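Local coordinates for hypothetical protein (Shewanella oneidensis, PDB 2OTM) that is of unknown function but belongs to the YjgF/chorismate mutase-like family and is a putative endoribonuclease that assembles as a trimer, at residues C84-L87 with S88-K91. Residues are numbered along the deposited sequence; the frame is centred on the assembly and turned at random.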
ATOM      1  N   CYS B  84       1.542  22.787   1.404  1.00 26.04           N
ATOM      2  CA  CYS B  84       2.134  23.559   0.298  0.50 26.62           C
ATOM      3  C   CYS B  84       1.658  24.993   0.176  1.00 26.22           C
ATOM      4  O   CYS B  84       2.206  25.737  -0.619  1.00 25.33           O
ATOM      5  CB  CYS B  84       1.987  22.819  -1.025  0.50 26.18           C
ATOM      6  SG  CYS B  84       0.317  22.652  -1.537  0.50 23.69           S
ATOM      7  N   GLY B  85       0.687  25.391   0.986  1.00 25.21           N
ATOM      8  CA  GLY B  85       0.255  26.792   1.040  1.00 25.50           C
ATOM      9  C   GLY B  85      -0.766  27.151  -0.012  1.00 26.78           C
ATOM     10  O   GLY B  85      -1.856  27.641   0.322  1.00 29.37           O
ATOM     11  N   GLU B  86      -0.407  26.936  -1.275  1.00 25.08           N
ATOM     12  CA  GLU B  86      -1.256  27.198  -2.414  1.00 23.42           C
ATOM     13  C   GLU B  86      -1.370  25.880  -3.130  1.00 22.57           C
ATOM     14  O   GLU B  86      -0.367  25.311  -3.535  1.00 22.11           O
ATOM     15  CB  GLU B  86      -0.605  28.249  -3.314  1.00 23.45           C
ATOM     16  CG  GLU B  86      -0.620  29.668  -2.746  1.00 25.37           C
ATOM     17  CD  GLU B  86      -2.014  30.283  -2.730  1.00 28.06           C
ATOM     18  OE1 GLU B  86      -2.846  29.969  -3.618  1.00 24.77           O
ATOM     19  OE2 GLU B  86      -2.289  31.085  -1.817  1.00 33.35           O
ATOM     20  N   LEU B  87      -2.598  25.396  -3.287  1.00 21.96           N
ATOM     21  CA  LEU B  87      -2.836  24.120  -3.943  1.00 22.06           C
ATOM     22  C   LEU B  87      -2.444  24.166  -5.427  1.00 22.54           C
ATOM     23  O   LEU B  87      -2.250  23.124  -6.036  1.00 22.42           O
ATOM     24  CB  LEU B  87      -4.294  23.699  -3.763  1.00 21.03           C
ATOM     25  CG  LEU B  87      -4.713  23.229  -2.357  1.00 21.43           C
ATOM     26  CD1 LEU B  87      -6.214  23.056  -2.280  1.00 20.73           C
ATOM     27  CD2 LEU B  87      -4.003  21.922  -1.956  1.00 20.63           C
ATOM     28  N   SER B  88      -2.329  25.371  -6.003  1.00 22.51           N
ATOM     29  CA  SER B  88      -1.765  25.526  -7.359  1.00 22.64           C
ATOM     30  C   SER B  88      -0.350  25.006  -7.507  1.00 23.43           C
ATOM     31  O   SER B  88       0.128  24.778  -8.605  1.00 23.09           O
ATOM     32  CB  SER B  88      -1.738  27.010  -7.741  1.00 22.93           C
ATOM     33  OG  SER B  88      -3.051  27.490  -7.859  1.00 24.18           O
ATOM     34  N   ARG B  89       0.344  24.890  -6.390  1.00 22.85           N
ATOM     35  CA  ARG B  89       1.722  24.381  -6.368  1.00 24.93           C
ATOM     36  C   ARG B  89       1.822  22.881  -6.651  1.00 24.92           C
ATOM     37  O   ARG B  89       2.899  22.353  -6.980  1.00 27.47           O
ATOM     38  CB  ARG B  89       2.391  24.742  -5.053  1.00 23.40           C
ATOM     39  CG  ARG B  89       2.529  26.271  -4.872  1.00 25.49           C
ATOM     40  CD  ARG B  89       3.097  26.715  -3.528  1.00 27.93           C
ATOM     41  NE  ARG B  89       3.174  28.186  -3.545  1.00 27.59           N
ATOM     42  CZ  ARG B  89       3.023  29.009  -2.504  1.00 34.48           C
ATOM     43  NH1 ARG B  89       2.828  28.555  -1.281  1.00 25.68           N
ATOM     44  NH2 ARG B  89       3.091  30.328  -2.696  1.00 29.31           N
ATOM     45  N   ILE B  90       0.704  22.194  -6.551  1.00 24.35           N
ATOM     46  CA  ILE B  90       0.679  20.753  -6.866  1.00 23.05           C
ATOM     47  C   ILE B  90       0.674  20.534  -8.373  1.00 23.89           C
ATOM     48  O   ILE B  90      -0.242  20.982  -9.079  1.00 24.26           O
ATOM     49  CB  ILE B  90      -0.511  20.077  -6.176  1.00 23.05           C
ATOM     50  CG1 ILE B  90      -0.278  20.080  -4.653  1.00 28.96           C
ATOM     51  CG2 ILE B  90      -0.750  18.594  -6.720  1.00 24.50           C
ATOM     52  CD1 ILE B  90      -1.483  19.833  -3.840  1.00 25.32           C
ATOM     53  N   LYS B  91       1.715  19.881  -8.888  1.00 21.72           N
ATOM     54  CA  LYS B  91       1.762  19.524 -10.305  1.00 21.97           C
ATOM     55  C   LYS B  91       0.748  18.442 -10.656  1.00 23.34           C
ATOM     56  O   LYS B  91       0.108  18.505 -11.685  1.00 21.39           O
ATOM     57  CB  LYS B  91       3.148  19.036 -10.680  1.00 23.23           C
ATOM     58  CG  LYS B  91       4.176  20.140 -10.637  1.00 30.62           C
ATOM     59  CD  LYS B  91       5.531  19.656 -11.154  1.00 38.14           C
ATOM     60  CE  LYS B  91       6.541  20.813 -11.170  1.00 42.82           C
ATOM     61  NZ  LYS B  91       7.752  20.501 -11.968  1.00 45.53           N
TER
HETATM   62  O   HOH W   1      -3.502  27.894  -5.247  1.00 20.31           O
HETATM   63  O   HOH W   2      -2.828  22.004  -8.533  1.00 24.90           O
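Two partners grip the carbonyl oxygen of Leu-87: the backbone N of Ile-90 makes a hydrogen bond of 3.1 Å to Leu-87 O, and water 2 donates to it while also donating to Ile-90 O, tying the two carbonyls together. One residue earlier, Arg-89 N donates a hydrogen bond to Glu-86 O at 3.0 Å, giving two successive i to i+3 bonds of 3-10 type. The side chain of Arg-89 then runs back over the turn. Fully extended from CG to NE (chi2 176°, chi3 179°), it carries the guanidinium to Cys-84, where Arg-89 NH1 makes a nearly straight hydrogen bond of 3.0 Å to Cys-84 O, each group lying close to the other's plane. Glu-86 CG sits over the centre of one guanidinium face, 3.7 Å from Arg-89 CZ. The carboxylate is turned elsewhere: the chain bends at chi2 (-71°), and OE1 accepts from water 1, which accepts from Ser-88 N. Glu-86 OE2 stays 5.5 Å from Arg-89 NH2, so any attraction between the charges acts without direct contact. On the inner side, Leu-87 and Ile-90 lie alongside each other with Leu-87 CD2 3.8 Å from Ile-90 CD1, packing against Leu-80 of helix 62-84 and Phe-124 of helix 109-124; Cys-84 SG borders the same isoleucine. Gly-85, just past helix 62-84, is the first residue to leave helical geometry, with positive phi, and its carbonyl accepts a bond from Lys-81 NZ. A glycine-terminated helix end thus passes into a short 3-10 turn, the connection from helix 62-84 to strand 92-100 of this YjgF-like fold.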